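Local coordinates for protein thermostable carboxypeptidase 1 (Pyrococcus furiosus, PDB 1KA2) that releases amino acids one after another from the C-terminus of peptides as a cobalt-dependent metallocarboxypeptidase of broad specificity, at residues A99-P102 / E103-R106; E154-D157 / A158-L162; L318-P321 / V322-N326; P328-S331 / N332-P335. All coordinates share one frame; numbering follows the deposited sequence.

Interaction 1: residues A99-P102 / E103-R106; sequences AFPP and EFIR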
ATOM      1  N   ALA A  99     -11.308  -7.562 -27.558  1.00 45.20           N
ATOM      2  CA  ALA A  99     -10.840  -7.277 -28.912  1.00 46.11           C
ATOM      3  C   ALA A  99      -9.519  -7.998 -29.162  1.00 47.56           C
ATOM      4  O   ALA A  99      -9.240  -8.445 -30.280  1.00 45.57           O
ATOM      5  CB  ALA A  99     -10.654  -5.773 -29.094  1.00 46.45           C
ATOM      6  N   PHE A 100      -8.720  -8.116 -28.104  1.00 48.22           N
ATOM      7  CA  PHE A 100      -7.412  -8.760 -28.183  1.00 50.33           C
ATOM      8  C   PHE A 100      -7.401 -10.243 -27.829  1.00 50.39           C
ATOM      9  O   PHE A 100      -7.812 -10.638 -26.738  1.00 50.51           O
ATOM     10  CB  PHE A 100      -6.414  -8.052 -27.258  1.00 51.74           C
ATOM     11  CG  PHE A 100      -6.111  -6.623 -27.639  1.00 55.03           C
ATOM     12  CD1 PHE A 100      -5.319  -5.833 -26.806  1.00 56.00           C
ATOM     13  CD2 PHE A 100      -6.611  -6.066 -28.813  1.00 53.20           C
ATOM     14  CE1 PHE A 100      -5.033  -4.511 -27.136  1.00 58.19           C
ATOM     15  CE2 PHE A 100      -6.332  -4.750 -29.148  1.00 55.30           C
ATOM     16  CZ  PHE A 100      -5.543  -3.968 -28.314  1.00 57.40           C
ATOM     17  N   PRO A 101      -6.921 -11.086 -28.750  1.00 49.69           N
ATOM     18  CA  PRO A 101      -6.861 -12.525 -28.485  1.00 50.76           C
ATOM     19  C   PRO A 101      -5.886 -12.731 -27.323  1.00 50.74           C
ATOM     20  O   PRO A 101      -4.869 -12.044 -27.240  1.00 50.76           O
ATOM     21  CB  PRO A 101      -6.306 -13.095 -29.789  1.00 49.28           C
ATOM     22  CG  PRO A 101      -6.757 -12.106 -30.815  1.00 50.27           C
ATOM     23  CD  PRO A 101      -6.528 -10.786 -30.136  1.00 50.25           C
ATOM     24  N   PRO A 102      -6.185 -13.667 -26.408  1.00 50.24           N
ATOM     25  CA  PRO A 102      -5.276 -13.897 -25.283  1.00 51.07           C
ATOM     26  C   PRO A 102      -3.823 -14.082 -25.732  1.00 51.50           C
ATOM     27  O   PRO A 102      -2.893 -13.733 -25.008  1.00 51.50           O
ATOM     28  CB  PRO A 102      -5.858 -15.145 -24.606  1.00 51.78           C
ATOM     29  CG  PRO A 102      -6.648 -15.814 -25.697  1.00 52.06           C
ATOM     30  CD  PRO A 102      -7.290 -14.636 -26.391  1.00 51.44           C
ATOM     31  N   GLU A 103      -3.620 -14.623 -26.928  1.00 51.33           N
ATOM     32  CA  GLU A 103      -2.258 -14.796 -27.400  1.00 51.53           C
ATOM     33  C   GLU A 103      -1.622 -13.453 -27.718  1.00 50.10           C
ATOM     34  O   GLU A 103      -0.434 -13.243 -27.457  1.00 49.13           O
ATOM     35  CB  GLU A 103      -2.202 -15.696 -28.638  1.00 54.59           C
ATOM     36  CG  GLU A 103      -1.983 -17.158 -28.291  1.00 60.18           C
ATOM     37  CD  GLU A 103      -0.822 -17.366 -27.319  1.00 64.05           C
ATOM     38  OE1 GLU A 103      -0.226 -16.369 -26.855  1.00 68.42           O
ATOM     39  OE2 GLU A 103      -0.505 -18.533 -27.008  1.00 65.49           O
ATOM     40  N   PHE A 104      -2.422 -12.547 -28.271  1.00 45.77           N
ATOM     41  CA  PHE A 104      -1.941 -11.226 -28.631  1.00 45.57           C
ATOM     42  C   PHE A 104      -1.589 -10.424 -27.383  1.00 45.68           C
ATOM     43  O   PHE A 104      -0.562  -9.741 -27.344  1.00 43.93           O
ATOM     44  CB  PHE A 104      -2.999 -10.491 -29.439  1.00 44.34           C
ATOM     45  CG  PHE A 104      -2.541  -9.159 -29.960  1.00 45.72           C
ATOM     46  CD1 PHE A 104      -1.503  -9.077 -30.882  1.00 43.24           C
ATOM     47  CD2 PHE A 104      -3.166  -7.986 -29.551  1.00 44.04           C
ATOM     48  CE1 PHE A 104      -1.097  -7.855 -31.389  1.00 41.35           C
ATOM     49  CE2 PHE A 104      -2.767  -6.760 -30.052  1.00 42.88           C
ATOM     50  CZ  PHE A 104      -1.729  -6.693 -30.976  1.00 42.43           C
ATOM     51  N   ILE A 105      -2.448 -10.502 -26.370  1.00 45.97           N
ATOM     52  CA  ILE A 105      -2.199  -9.807 -25.117  1.00 45.69           C
ATOM     53  C   ILE A 105      -0.862 -10.294 -24.576  1.00 46.02           C
ATOM     54  O   ILE A 105      -0.105  -9.532 -23.984  1.00 45.64           O
ATOM     55  CB  ILE A 105      -3.307 -10.093 -24.076  1.00 45.77           C
ATOM     56  CG1 ILE A 105      -4.582  -9.347 -24.473  1.00 44.41           C
ATOM     57  CG2 ILE A 105      -2.844  -9.680 -22.684  1.00 44.34           C
ATOM     58  CD1 ILE A 105      -5.697  -9.462 -23.459  1.00 46.57           C
ATOM     59  N   ARG A 106      -0.573 -11.570 -24.800  1.00 47.06           N
ATOM     60  CA  ARG A 106       0.674 -12.162 -24.342  1.00 49.19           C
ATOM     61  C   ARG A 106       1.844 -11.575 -25.125  1.00 49.18           C
ATOM     62  O   ARG A 106       2.810 -11.074 -24.541  1.00 50.78           O
ATOM     63  CB  ARG A 106       0.631 -13.678 -24.533  1.00 51.95           C
ATOM     64  CG  ARG A 106       1.809 -14.411 -23.943  1.00 54.38           C
ATOM     65  CD  ARG A 106       2.693 -14.973 -25.027  1.00 58.58           C
ATOM     66  NE  ARG A 106       2.054 -16.020 -25.817  1.00 60.58           N
ATOM     67  CZ  ARG A 106       2.572 -17.232 -25.988  1.00 61.13           C
ATOM     68  NH1 ARG A 106       3.727 -17.542 -25.411  1.00 61.46           N
ATOM     69  NH2 ARG A 106       1.968 -18.114 -26.771  1.00 59.16           N
TER
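Phe100 holds CG anti to its own carbonyl carbon (chi1 -64°), while Phe104 holds CG anti to its backbone N (chi1 -175°), and these two settings bring the rings together as a T-shaped (edge-to-face) pair at the start of helix 102-124. The ring centroids are 5.2 Å apart and the planes stand at 82°. Phe104 supplies the edge: its CE2 sits over the centre of the Phe100 ring, and its CD2 lies 3.8 Å from Phe100 CG. Ile105 comes in near the plane of the Phe100 ring, with CG1 3.6 Å from Phe100 CB. A leucine at Phe100 would probably leave the edge of Phe104 without an aromatic face to meet and pack less fully against Leu149 of helix 132-149, which the phenyl group also touches.

Pro101 is the N-cap residue. Its carbonyl O receives Ile105 N at 3.0 Å in a nearly straight bond, and a weak, bent bond from Phe104 N converges on the same oxygen. The pyrrolidine ring adds an apolar contact, CD to Phe104 CB at 3.6 Å. One residue on, Arg106 N bonds to Pro102 O. At the exposed side of this first turn, Glu103 and Arg106 form a salt bridge in which Arg106 NE donates to the syn side of Glu103 OE1, nearly in the guanidinium plane, at 2.5 Å.

Interaction 2: residues E154-D157 / A158-L162; sequences EPYD and ALLDL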
ATOM      1  N   GLU A 154      -9.409   5.871 -40.471  1.00 55.20           N
ATOM      2  CA  GLU A 154      -8.016   5.427 -40.369  1.00 52.47           C
ATOM      3  C   GLU A 154      -7.760   4.447 -39.235  1.00 50.95           C
ATOM      4  O   GLU A 154      -8.490   4.416 -38.245  1.00 51.30           O
ATOM      5  CB  GLU A 154      -7.085   6.606 -40.124  1.00 52.87           C
ATOM      6  CG  GLU A 154      -7.071   7.668 -41.168  1.00 53.26           C
ATOM      7  CD  GLU A 154      -6.338   8.889 -40.673  1.00 52.01           C
ATOM      8  OE1 GLU A 154      -5.212   8.728 -40.162  1.00 53.56           O
ATOM      9  OE2 GLU A 154      -6.882  10.005 -40.789  1.00 52.77           O
ATOM     10  N   PRO A 155      -6.693   3.643 -39.365  1.00 48.71           N
ATOM     11  CA  PRO A 155      -6.328   2.665 -38.340  1.00 46.94           C
ATOM     12  C   PRO A 155      -5.909   3.429 -37.082  1.00 44.58           C
ATOM     13  O   PRO A 155      -6.110   2.968 -35.965  1.00 42.32           O
ATOM     14  CB  PRO A 155      -5.148   1.926 -38.971  1.00 47.50           C
ATOM     15  CG  PRO A 155      -5.411   2.047 -40.442  1.00 47.99           C
ATOM     16  CD  PRO A 155      -5.866   3.472 -40.572  1.00 48.42           C
ATOM     17  N   TYR A 156      -5.337   4.612 -37.286  1.00 42.93           N
ATOM     18  CA  TYR A 156      -4.881   5.432 -36.176  1.00 42.55           C
ATOM     19  C   TYR A 156      -6.037   5.946 -35.322  1.00 42.60           C
ATOM     20  O   TYR A 156      -5.820   6.399 -34.199  1.00 43.07           O
ATOM     21  CB  TYR A 156      -4.042   6.602 -36.685  1.00 40.86           C
ATOM     22  CG  TYR A 156      -3.313   7.348 -35.590  1.00 40.86           C
ATOM     23  CD1 TYR A 156      -3.576   8.696 -35.344  1.00 37.58           C
ATOM     24  CD2 TYR A 156      -2.365   6.701 -34.788  1.00 40.14           C
ATOM     25  CE1 TYR A 156      -2.915   9.388 -34.327  1.00 41.04           C
ATOM     26  CE2 TYR A 156      -1.698   7.383 -33.765  1.00 39.90           C
ATOM     27  CZ  TYR A 156      -1.979   8.726 -33.543  1.00 39.54           C
ATOM     28  OH  TYR A 156      -1.319   9.410 -32.553  1.00 37.25           O
ATOM     29  N   ASP A 157      -7.257   5.873 -35.846  1.00 41.63           N
ATOM     30  CA  ASP A 157      -8.424   6.315 -35.089  1.00 42.30           C
ATOM     31  C   ASP A 157      -8.655   5.339 -33.948  1.00 41.92           C
ATOM     32  O   ASP A 157      -9.092   5.730 -32.870  1.00 42.37           O
ATOM     33  CB  ASP A 157      -9.694   6.336 -35.949  1.00 43.70           C
ATOM     34  CG  ASP A 157      -9.632   7.343 -37.072  1.00 44.29           C
ATOM     35  OD1 ASP A 157      -9.217   8.493 -36.837  1.00 47.32           O
ATOM     36  OD2 ASP A 157     -10.017   6.982 -38.196  1.00 46.24           O
ATOM     37  N   ALA A 158      -8.373   4.065 -34.210  1.00 41.74           N
ATOM     38  CA  ALA A 158      -8.550   2.997 -33.231  1.00 39.86           C
ATOM     39  C   ALA A 158      -7.603   3.120 -32.040  1.00 38.58           C
ATOM     40  O   ALA A 158      -7.976   2.798 -30.919  1.00 38.27           O
ATOM     41  CB  ALA A 158      -8.371   1.634 -33.910  1.00 39.06           C
ATOM     42  N   LEU A 159      -6.380   3.577 -32.277  1.00 38.48           N
ATOM     43  CA  LEU A 159      -5.415   3.733 -31.187  1.00 37.82           C
ATOM     44  C   LEU A 159      -5.773   4.972 -30.370  1.00 38.71           C
ATOM     45  O   LEU A 159      -5.727   4.971 -29.135  1.00 38.10           O
ATOM     46  CB  LEU A 159      -3.998   3.849 -31.759  1.00 35.65           C
ATOM     47  CG  LEU A 159      -3.591   2.636 -32.606  1.00 37.35           C
ATOM     48  CD1 LEU A 159      -2.196   2.841 -33.183  1.00 37.31           C
ATOM     49  CD2 LEU A 159      -3.636   1.376 -31.751  1.00 35.17           C
ATOM     50  N   LEU A 160      -6.151   6.023 -31.083  1.00 38.46           N
ATOM     51  CA  LEU A 160      -6.535   7.290 -30.484  1.00 38.21           C
ATOM     52  C   LEU A 160      -7.747   7.061 -29.577  1.00 37.98           C
ATOM     53  O   LEU A 160      -7.778   7.525 -28.434  1.00 38.92           O
ATOM     54  CB  LEU A 160      -6.880   8.272 -31.606  1.00 36.75           C
ATOM     55  CG  LEU A 160      -6.291   9.682 -31.664  1.00 40.42           C
ATOM     56  CD1 LEU A 160      -4.875   9.721 -31.095  1.00 37.19           C
ATOM     57  CD2 LEU A 160      -6.319  10.147 -33.125  1.00 37.76           C
ATOM     58  N   ASP A 161      -8.732   6.330 -30.094  1.00 36.79           N
ATOM     59  CA  ASP A 161      -9.963   6.029 -29.357  1.00 36.83           C
ATOM     60  C   ASP A 161      -9.682   5.158 -28.146  1.00 37.83           C
ATOM     61  O   ASP A 161     -10.486   5.097 -27.209  1.00 35.58           O
ATOM     62  CB  ASP A 161     -10.966   5.289 -30.243  1.00 36.70           C
ATOM     63  CG  ASP A 161     -12.237   4.913 -29.490  1.00 37.05           C
ATOM     64  OD1 ASP A 161     -13.097   5.799 -29.298  1.00 36.32           O
ATOM     65  OD2 ASP A 161     -12.368   3.741 -29.077  1.00 37.40           O
ATOM     66  N   LEU A 162      -8.548   4.465 -28.194  1.00 38.03           N
ATOM     67  CA  LEU A 162      -8.125   3.590 -27.110  1.00 39.64           C
ATOM     68  C   LEU A 162      -7.750   4.433 -25.896  1.00 39.32           C
ATOM     69  O   LEU A 162      -8.040   4.059 -24.764  1.00 42.32           O
ATOM     70  CB  LEU A 162      -6.899   2.771 -27.533  1.00 38.76           C
ATOM     71  CG  LEU A 162      -6.666   1.379 -26.931  1.00 38.37           C
ATOM     72  CD1 LEU A 162      -5.183   1.017 -27.055  1.00 33.06           C
ATOM     73  CD2 LEU A 162      -7.095   1.346 -25.479  1.00 39.10           C
TER
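The short helix 155-163 is the element here, and its first turn is where Tyr156 meets Leu159 and Leu160, three and four residues further on. Leu160 makes the closer approach: both methyls touch the phenol obliquely, CD2 3.7 Å from Tyr156 CE1 and CD1 3.9 Å from Tyr156 OH. Leu159 adds a looser contact, CD1 to Tyr156 CD2 at 4.2 Å, its side chain crossing that of Tyr156 at about a right angle. With CG anti to its own N (chi1 -169°), Tyr156 carries its ring along the helix toward both leucines, although its CB points away from them.

The phenol OH bonds to Glu370 OE1. A phenylalanine here would probably leave the Glu370 carboxylate without its hydroxyl partner and remove the OH contact with Leu160 CD1.

Asp157 turns its carboxylate back over the start of the helix: OD2 accepts Glu154 N at 2.6 Å, from the anti side and 33° out of the carboxylate plane, while OD1 takes Thr169 N. In return Asp157 N bonds to Glu154 O. Further along, Leu160 N donates to Tyr156 O at 3.2 Å (160°), and Asp161 N donates to Asp157 O. The Asp161 carboxylate is held by salt bridges to Arg92 and Arg168. Reciprocal bonds between Glu154 and Asp157, followed by i to i+4 backbone bonds and apolar contacts, are those of a helix's first turn, here buried in a mainly helical protein.

Interaction 3: residues L318-P321 / V322-N326; sequences LIYP and VLKEN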
ATOM      1  N   LEU A 318       0.830  35.670  -4.345  1.00 44.17           N
ATOM      2  CA  LEU A 318       0.317  34.898  -3.217  1.00 42.78           C
ATOM      3  C   LEU A 318       1.364  34.050  -2.502  1.00 42.28           C
ATOM      4  O   LEU A 318       1.368  33.947  -1.275  1.00 40.98           O
ATOM      5  CB  LEU A 318      -0.805  33.978  -3.700  1.00 40.49           C
ATOM      6  CG  LEU A 318      -1.245  32.907  -2.692  1.00 39.97           C
ATOM      7  CD1 LEU A 318      -1.815  33.589  -1.440  1.00 36.26           C
ATOM      8  CD2 LEU A 318      -2.271  31.977  -3.349  1.00 37.32           C
ATOM      9  N   ILE A 319       2.241  33.431  -3.284  1.00 43.66           N
ATOM     10  CA  ILE A 319       3.281  32.553  -2.748  1.00 44.79           C
ATOM     11  C   ILE A 319       4.602  33.271  -2.459  1.00 44.59           C
ATOM     12  O   ILE A 319       5.439  32.785  -1.681  1.00 42.80           O
ATOM     13  CB  ILE A 319       3.570  31.401  -3.739  1.00 45.27           C
ATOM     14  CG1 ILE A 319       2.259  30.877  -4.322  1.00 48.03           C
ATOM     15  CG2 ILE A 319       4.315  30.268  -3.039  1.00 48.70           C
ATOM     16  CD1 ILE A 319       1.220  30.484  -3.298  1.00 49.03           C
ATOM     17  N   TYR A 320       4.782  34.431  -3.087  1.00 44.41           N
ATOM     18  CA  TYR A 320       6.007  35.208  -2.937  1.00 44.31           C
ATOM     19  C   TYR A 320       6.523  35.298  -1.497  1.00 44.29           C
ATOM     20  O   TYR A 320       7.683  34.981  -1.226  1.00 44.97           O
ATOM     21  CB  TYR A 320       5.818  36.623  -3.511  1.00 44.73           C
ATOM     22  CG  TYR A 320       7.083  37.437  -3.477  1.00 43.59           C
ATOM     23  CD1 TYR A 320       8.195  37.051  -4.223  1.00 43.62           C
ATOM     24  CD2 TYR A 320       7.195  38.556  -2.650  1.00 44.00           C
ATOM     25  CE1 TYR A 320       9.386  37.750  -4.146  1.00 46.32           C
ATOM     26  CE2 TYR A 320       8.388  39.266  -2.564  1.00 45.26           C
ATOM     27  CZ  TYR A 320       9.481  38.855  -3.315  1.00 46.66           C
ATOM     28  OH  TYR A 320      10.675  39.533  -3.240  1.00 50.43           O
ATOM     29  N   PRO A 321       5.672  35.730  -0.554  1.00 43.99           N
ATOM     30  CA  PRO A 321       6.159  35.822   0.827  1.00 44.79           C
ATOM     31  C   PRO A 321       6.665  34.498   1.399  1.00 44.66           C
ATOM     32  O   PRO A 321       7.643  34.471   2.152  1.00 44.41           O
ATOM     33  CB  PRO A 321       4.956  36.396   1.587  1.00 42.72           C
ATOM     34  CG  PRO A 321       3.775  36.046   0.723  1.00 45.24           C
ATOM     35  CD  PRO A 321       4.295  36.237  -0.671  1.00 43.50           C
ATOM     36  N   VAL A 322       6.007  33.405   1.026  1.00 44.33           N
ATOM     37  CA  VAL A 322       6.387  32.081   1.498  1.00 42.07           C
ATOM     38  C   VAL A 322       7.741  31.670   0.938  1.00 40.76           C
ATOM     39  O   VAL A 322       8.531  31.006   1.612  1.00 39.34           O
ATOM     40  CB  VAL A 322       5.340  31.039   1.095  1.00 42.01           C
ATOM     41  CG1 VAL A 322       5.765  29.660   1.573  1.00 40.74           C
ATOM     42  CG2 VAL A 322       3.997  31.422   1.693  1.00 43.78           C
ATOM     43  N   LEU A 323       7.998  32.062  -0.306  1.00 40.64           N
ATOM     44  CA  LEU A 323       9.266  31.756  -0.952  1.00 40.93           C
ATOM     45  C   LEU A 323      10.393  32.480  -0.204  1.00 41.47           C
ATOM     46  O   LEU A 323      11.464  31.921   0.025  1.00 39.99           O
ATOM     47  CB  LEU A 323       9.236  32.212  -2.421  1.00 39.27           C
ATOM     48  CG  LEU A 323       8.321  31.482  -3.410  1.00 40.76           C
ATOM     49  CD1 LEU A 323       8.526  32.064  -4.811  1.00 40.08           C
ATOM     50  CD2 LEU A 323       8.633  29.989  -3.416  1.00 39.14           C
ATOM     51  N   LYS A 324      10.133  33.732   0.168  1.00 41.92           N
ATOM     52  CA  LYS A 324      11.105  34.550   0.889  1.00 44.74           C
ATOM     53  C   LYS A 324      11.413  33.979   2.274  1.00 45.52           C
ATOM     54  O   LYS A 324      12.566  33.959   2.702  1.00 45.95           O
ATOM     55  CB  LYS A 324      10.582  35.986   1.039  1.00 46.69           C
ATOM     56  CG  LYS A 324      10.479  36.775  -0.269  1.00 48.62           C
ATOM     57  CD  LYS A 324      11.851  37.191  -0.790  1.00 49.84           C
ATOM     58  CE  LYS A 324      12.507  38.233   0.105  1.00 49.64           C
ATOM     59  NZ  LYS A 324      11.710  39.494   0.163  1.00 51.06           N
ATOM     60  N   GLU A 325      10.378  33.518   2.970  1.00 45.94           N
ATOM     61  CA  GLU A 325      10.543  32.948   4.308  1.00 45.93           C
ATOM     62  C   GLU A 325      11.414  31.698   4.338  1.00 44.54           C
ATOM     63  O   GLU A 325      12.247  31.535   5.226  1.00 43.04           O
ATOM     64  CB  GLU A 325       9.178  32.587   4.907  1.00 48.04           C
ATOM     65  CG  GLU A 325       8.354  33.758   5.410  1.00 50.58           C
ATOM     66  CD  GLU A 325       6.979  33.326   5.899  1.00 54.29           C
ATOM     67  OE1 GLU A 325       6.905  32.393   6.738  1.00 53.71           O
ATOM     68  OE2 GLU A 325       5.976  33.923   5.444  1.00 54.12           O
ATOM     69  N   ASN A 326      11.222  30.824   3.355  1.00 43.57           N
ATOM     70  CA  ASN A 326      11.941  29.559   3.301  1.00 42.25           C
ATOM     71  C   ASN A 326      13.158  29.463   2.391  1.00 43.07           C
ATOM     72  O   ASN A 326      13.962  28.542   2.535  1.00 42.97           O
ATOM     73  CB  ASN A 326      10.951  28.454   2.933  1.00 41.97           C
ATOM     74  CG  ASN A 326       9.932  28.202   4.028  1.00 41.11           C
ATOM     75  OD1 ASN A 326      10.213  27.494   4.997  1.00 40.53           O
ATOM     76  ND2 ASN A 326       8.748  28.790   3.887  1.00 39.90           N
TER
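One face of the Tyr320 ring is covered by the aliphatic chain of Lys324, a CH-pi contact one helical turn along. Lys324 CG stands 4.1 Å from the ring centroid and 20° off the ring normal, offset toward the rim; CD continues outward and reaches Tyr320 CZ at 3.8 Å. Bends at chi2, chi3 and chi4 curl the lysine over the phenol and leave NZ 3.6 Å from Tyr320 OH. That hydroxyl is engaged elsewhere, by Tyr333 O in the loop that follows the helix. Met330 of the same loop touches both Tyr320 and Lys324.

The other flat group is the amide of Asn326 in the last turn. Its ND2 donates to Val322 O at 3.2 Å and 164°, with the acceptor close to the amide plane. Asn326 N bonds to the same oxygen, which is thus gripped twice, and Asn326 OD1 takes Arg214 NE of helix 209-223, fixing the amide from both ends.

Away from the lysine, Ile319 CG2 packs loosely on Leu323 CG at 4.2 Å, while Trp218 of helix 209-223 touches Ile319 and Val322. Pro321 has no N-H to give to the preceding turn, and the helix is kinked there. Beyond it the i to i+4 bonding is regular: Leu323 N reaches Ile319 O at 3.0 Å and Glu325 N reaches Pro321 O. With Ile319 and Val322 packed on helix 209-223 and Pro321, Lys324 and Glu325 exposed, this is a proline-kinked amphipathic helix.

Interaction 4: residues P328-S331 / N332-P335; sequences PFMS and NYTP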
ATOM      1  N   PRO A 328      16.596  31.299   1.251  1.00 42.70           N
ATOM      2  CA  PRO A 328      17.603  32.340   1.488  1.00 43.91           C
ATOM      3  C   PRO A 328      17.949  33.127   0.232  1.00 44.94           C
ATOM      4  O   PRO A 328      17.971  34.355   0.250  1.00 44.25           O
ATOM      5  CB  PRO A 328      18.803  31.551   2.008  1.00 43.00           C
ATOM      6  CG  PRO A 328      18.161  30.405   2.718  1.00 44.06           C
ATOM      7  CD  PRO A 328      17.079  29.995   1.740  1.00 41.87           C
ATOM      8  N   PHE A 329      18.218  32.409  -0.855  1.00 46.10           N
ATOM      9  CA  PHE A 329      18.574  33.039  -2.118  1.00 46.39           C
ATOM     10  C   PHE A 329      17.458  33.902  -2.688  1.00 47.37           C
ATOM     11  O   PHE A 329      17.656  34.585  -3.695  1.00 48.10           O
ATOM     12  CB  PHE A 329      18.987  31.975  -3.134  1.00 47.11           C
ATOM     13  CG  PHE A 329      17.930  30.944  -3.394  1.00 47.23           C
ATOM     14  CD1 PHE A 329      16.824  31.243  -4.182  1.00 47.02           C
ATOM     15  CD2 PHE A 329      18.053  29.668  -2.860  1.00 47.60           C
ATOM     16  CE1 PHE A 329      15.859  30.283  -4.434  1.00 47.36           C
ATOM     17  CE2 PHE A 329      17.094  28.702  -3.105  1.00 46.78           C
ATOM     18  CZ  PHE A 329      15.995  29.010  -3.895  1.00 47.36           C
ATOM     19  N   MET A 330      16.284  33.874  -2.059  1.00 48.23           N
ATOM     20  CA  MET A 330      15.178  34.697  -2.535  1.00 48.41           C
ATOM     21  C   MET A 330      15.350  36.158  -2.147  1.00 50.31           C
ATOM     22  O   MET A 330      14.652  37.020  -2.679  1.00 50.86           O
ATOM     23  CB  MET A 330      13.827  34.193  -2.012  1.00 47.17           C
ATOM     24  CG  MET A 330      13.122  33.235  -2.958  1.00 45.75           C
ATOM     25  SD  MET A 330      12.952  33.881  -4.625  1.00 45.52           S
ATOM     26  CE  MET A 330      11.552  34.967  -4.370  1.00 42.96           C
ATOM     27  N   SER A 331      16.269  36.444  -1.228  1.00 51.99           N
ATOM     28  CA  SER A 331      16.482  37.833  -0.819  1.00 54.73           C
ATOM     29  C   SER A 331      17.189  38.658  -1.898  1.00 54.88           C
ATOM     30  O   SER A 331      17.617  39.782  -1.663  1.00 56.03           O
ATOM     31  CB  SER A 331      17.252  37.904   0.518  1.00 55.61           C
ATOM     32  OG  SER A 331      18.335  36.987   0.585  1.00 58.08           O
ATOM     33  N   ASN A 332      17.297  38.086  -3.091  1.00 55.19           N
ATOM     34  CA  ASN A 332      17.948  38.757  -4.202  1.00 54.44           C
ATOM     35  C   ASN A 332      17.003  38.884  -5.390  1.00 53.29           C
ATOM     36  O   ASN A 332      17.392  39.398  -6.438  1.00 53.80           O
ATOM     37  CB  ASN A 332      19.194  37.974  -4.630  1.00 56.04           C
ATOM     38  CG  ASN A 332      20.278  37.990  -3.583  1.00 58.40           C
ATOM     39  OD1 ASN A 332      20.820  39.048  -3.260  1.00 59.42           O
ATOM     40  ND2 ASN A 332      20.605  36.821  -3.043  1.00 57.14           N
ATOM     41  N   TYR A 333      15.775  38.390  -5.240  1.00 50.66           N
ATOM     42  CA  TYR A 333      14.812  38.475  -6.329  1.00 49.08           C
ATOM     43  C   TYR A 333      13.484  39.108  -5.935  1.00 48.56           C
ATOM     44  O   TYR A 333      13.082  39.086  -4.768  1.00 48.27           O
ATOM     45  CB  TYR A 333      14.554  37.091  -6.939  1.00 47.05           C
ATOM     46  CG  TYR A 333      15.803  36.364  -7.370  1.00 44.99           C
ATOM     47  CD1 TYR A 333      16.539  35.608  -6.456  1.00 43.43           C
ATOM     48  CD2 TYR A 333      16.265  36.449  -8.686  1.00 43.59           C
ATOM     49  CE1 TYR A 333      17.709  34.951  -6.841  1.00 42.54           C
ATOM     50  CE2 TYR A 333      17.435  35.794  -9.080  1.00 42.97           C
ATOM     51  CZ  TYR A 333      18.147  35.048  -8.155  1.00 42.77           C
ATOM     52  OH  TYR A 333      19.283  34.387  -8.547  1.00 44.34           O
ATOM     53  N   THR A 334      12.803  39.668  -6.930  1.00 48.36           N
ATOM     54  CA  THR A 334      11.512  40.316  -6.712  1.00 48.67           C
ATOM     55  C   THR A 334      10.407  39.426  -7.273  1.00 49.59           C
ATOM     56  O   THR A 334      10.684  38.444  -7.967  1.00 49.16           O
ATOM     57  CB  THR A 334      11.439  41.648  -7.457  1.00 48.34           C
ATOM     58  OG1 THR A 334      11.163  41.395  -8.840  1.00 46.14           O
ATOM     59  CG2 THR A 334      12.765  42.381  -7.340  1.00 48.02           C
ATOM     60  N   PRO A 335       9.139  39.748  -6.974  1.00 49.91           N
ATOM     61  CA  PRO A 335       8.024  38.945  -7.484  1.00 50.74           C
ATOM     62  C   PRO A 335       7.934  38.906  -9.015  1.00 51.41           C
ATOM     63  O   PRO A 335       7.381  37.956  -9.581  1.00 50.38           O
ATOM     64  CB  PRO A 335       6.792  39.586  -6.827  1.00 50.41           C
ATOM     65  CG  PRO A 335       7.256  40.958  -6.455  1.00 51.83           C
ATOM     66  CD  PRO A 335       8.660  40.736  -5.996  1.00 49.92           C
TER
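Met330 O receives Tyr333 N at 3.1 Å in a nearly straight bond (N-H...O 171°), although the donor stands well above the carbonyl plane; it closes a turn after the 3-10 segment 328-330. The Tyr333 side chain then folds back beneath this turn. Setting CG anti to its own carbonyl carbon (chi1 -53°) presents one ring edge to Phe329 O, which lies in the ring plane 3.1 Å from CD1 and 3.2 Å from CE1. Met330 SD lies obliquely beside the same ring, a Met-aromatic contact at 5.4 Å from the centroid and 58° off the normal, and it also packs on Tyr333 CB at 4.3 Å.

Ser331 secures the start of the loop. Its OG donates to Pro328 O at 2.7 Å, almost in line with the carbonyl, and Ser331 N bonds to the same oxygen. At the far end, Thr334 is the N-cap of helix 335-342.

The polar end of Tyr333 lies elsewhere, with OH bonded to Glu205 OE2. A carbonyl oxygen set against aromatic C-H groups is consistent with a favourable electrostatic approach, since the ring edge carries partial positive charge, whereas the oblique sulfur contact is probably mainly dispersive.

In the fold
All four contacts are local and follow one another along the chain. Interactions 1 and 2 are on the same side of the chain's centre, 18 Å apart between centres; their nearest atoms stay about 5 Å apart, but both pack on helix 132-149, where Leu149 touches Phe100 and Ala158. Interactions 3 and 4 lie on the opposite side, 46 Å from interaction 2 to interaction 3 between centres. These two touch: Tyr320 OH is 2.9 Å from Tyr333 O, a probable hydrogen bond, and Tyr320 CZ packs on Pro335 CD at 3.4 Å, tying helix 313-326 to its following loop. None belongs to the metal site, where His269, His273 and Glu299 hold magnesium.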